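Local coordinates for protein catechol 1,2-dioxygenase (Burkholderia ambifaria, PDB 5VXT) that probably cleaves the aromatic ring of catechol between its two hydroxyl-bearing carbons, using a bound iron(III) ion and molecular oxygen, at residues 95-98 with 99-103. Sequence-based numbering, arbitrary orientation.
Sequences EKYL and DIRMD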
loop_
_atom_site.group_PDB
_atom_site.type_symbol
_atom_site.label_atom_id
_atom_site.label_comp_id
_atom_site.label_asym_id
_atom_site.label_seq_id
_atom_site.Cartn_x
_atom_site.Cartn_y
_atom_site.Cartn_z
ATOM N N GLU B 95 3.063 6.577 12.851
ATOM C CA GLU B 95 3.210 5.860 14.116
ATOM C C GLU B 95 3.289 6.835 15.284
ATOM O O GLU B 95 2.688 6.597 16.344
ATOM C CB GLU B 95 4.437 4.954 14.054
ATOM C CG GLU B 95 4.580 4.005 15.236
ATOM C CD GLU B 95 5.541 2.849 14.966
ATOM O OE1 GLU B 95 6.346 2.918 14.010
ATOM O OE2 GLU B 95 5.492 1.858 15.725
ATOM N N LYS B 96 4.013 7.948 15.106
ATOM C CA LYS B 96 4.022 9.003 16.119
ATOM C C LYS B 96 2.626 9.580 16.309
ATOM O O LYS B 96 2.213 9.860 17.439
ATOM C CB LYS B 96 5.013 10.108 15.733
ATOM C CG LYS B 96 4.957 11.335 16.629
ATOM C CD LYS B 96 5.243 11.009 18.117
ATOM C CE LYS B 96 5.301 12.280 18.946
ATOM N NZ LYS B 96 5.523 11.975 20.397
ATOM N N TYR B 97 1.870 9.735 15.217
ATOM C CA TYR B 97 0.522 10.283 15.335
ATOM C C TYR B 97 -0.326 9.448 16.289
ATOM O O TYR B 97 -1.099 9.993 17.085
ATOM C CB TYR B 97 -0.144 10.369 13.952
ATOM C CG TYR B 97 -1.397 11.222 13.935
ATOM C CD1 TYR B 97 -1.336 12.579 14.234
ATOM C CD2 TYR B 97 -2.636 10.674 13.618
ATOM C CE1 TYR B 97 -2.475 13.363 14.227
ATOM C CE2 TYR B 97 -3.779 11.450 13.607
ATOM C CZ TYR B 97 -3.696 12.789 13.911
ATOM O OH TYR B 97 -4.835 13.569 13.890
ATOM N N LEU B 98 -0.202 8.124 16.212
ATOM C CA LEU B 98 -0.984 7.270 17.097
ATOM C C LEU B 98 -0.635 7.531 18.555
ATOM O O LEU B 98 -1.512 7.451 19.429
ATOM C CB LEU B 98 -0.761 5.802 16.751
ATOM C CG LEU B 98 -1.133 5.419 15.319
ATOM C CD1 LEU B 98 -0.883 3.942 15.116
ATOM C CD2 LEU B 98 -2.582 5.781 15.025
ATOM N N ASP B 99 0.639 7.817 18.842
ATOM C CA ASP B 99 1.034 8.140 20.216
ATOM C C ASP B 99 0.468 9.483 20.652
ATOM O O ASP B 99 0.084 9.645 21.816
ATOM C CB ASP B 99 2.561 8.162 20.352
ATOM C CG ASP B 99 3.170 6.771 20.416
ATOM O OD1 ASP B 99 2.415 5.764 20.420
ATOM O OD2 ASP B 99 4.411 6.685 20.464
ATOM N N ILE B 100 0.440 10.465 19.736
ATOM C CA ILE B 100 -0.128 11.775 20.049
ATOM C C ILE B 100 -1.582 11.634 20.470
ATOM O O ILE B 100 -2.017 12.231 21.463
ATOM C CB ILE B 100 0.016 12.739 18.857
ATOM C CG1 ILE B 100 1.480 13.144 18.667
ATOM C CG2 ILE B 100 -0.853 13.978 19.066
ATOM C CD1 ILE B 100 1.702 14.053 17.437
ATOM N N ARG B 101 -2.353 10.826 19.737
ATOM C CA ARG B 101 -3.751 10.629 20.105
ATOM C C ARG B 101 -3.883 9.877 21.428
ATOM O O ARG B 101 -4.727 10.233 22.254
ATOM C CB ARG B 101 -4.497 9.910 18.984
ATOM C CG ARG B 101 -4.424 10.699 17.652
ATOM C CD ARG B 101 -5.483 10.276 16.610
ATOM N NE ARG B 101 -6.840 10.665 16.994
ATOM C CZ ARG B 101 -7.804 9.818 17.340
ATOM N NH1 ARG B 101 -7.590 8.510 17.326
ATOM N NH2 ARG B 101 -8.998 10.278 17.690
ATOM N N MET B 102 -3.063 8.840 21.650
ATOM C CA MET B 102 -3.119 8.120 22.924
ATOM C C MET B 102 -2.692 9.022 24.073
ATOM O O MET B 102 -3.281 8.976 25.160
ATOM C CB MET B 102 -2.240 6.868 22.880
ATOM C CG MET B 102 -2.912 5.635 22.295
ATOM S SD MET B 102 -1.871 4.153 22.243
ATOM C CE MET B 102 -0.662 4.633 21.000
ATOM N N ASP B 103 -1.675 9.862 23.839
ATOM C CA ASP B 103 -1.254 10.817 24.858
ATOM C C ASP B 103 -2.376 11.790 25.194
ATOM O O ASP B 103 -2.587 12.122 26.359
ATOM C CB ASP B 103 -0.009 11.591 24.396
ATOM C CG ASP B 103 1.297 10.802 24.571
ATOM O OD1 ASP B 103 2.313 11.160 23.921
ATOM O OD2 ASP B 103 1.315 9.826 25.345
HETATM O O HOH W 1 2.169 4.605 18.071
HETATM O O HOH W 2 5.908 8.988 20.600
HETATM O O HOH W 3 3.115 11.934 21.635
#
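R101 folds back along one turn of helix to lie against the ring of Y97. Its CB sits near the carbonyl oxygens of L98 and Y97. CG comes next, 3.4 Å from the O of Y97, and lies over one face of the Y97 ring, offset toward the rim. CD makes the nearest approach to the ring, 3.6 Å from Y97 CE2. The chain then bends at chi3 (70°). The guanidinium plane stands 30° from that of the ring. NE and NH1 form salt bridges with D60 and D63 of the second subunit, and NH2 hydrogen-bonds to the backbone O of V11 of that subunit. The Y97 ring also stacks with F56 of the second subunit.

Both segments belong to helix 94-109, in the N-terminal region of this intradiol-type dioxygenase, and this face of the helix meets the other subunit. Regular i to i+4 backbone bonds run through it, such as R101 N to Y97 O at 3.0 Å. The bonds from L98 N and D99 N to E95 O are both weak, the second at 3.5 Å. A water that donates to E95 O and D99 OD1 adds a third partner for this carbonyl.

K96 runs along another side of the helix. The bend at chi2 turns its chain toward the next turn. CE packs 3.9 Å from I100 CG1. NZ donates to two waters: one donates to D99 OD2, the other to D103 OD1. The lysine thus reaches both carboxylates through water. D103 also forms salt bridges with R117 and R272.

M102 curls back over the L98 carbonyl, its CE 3.3 Å from the O of L98.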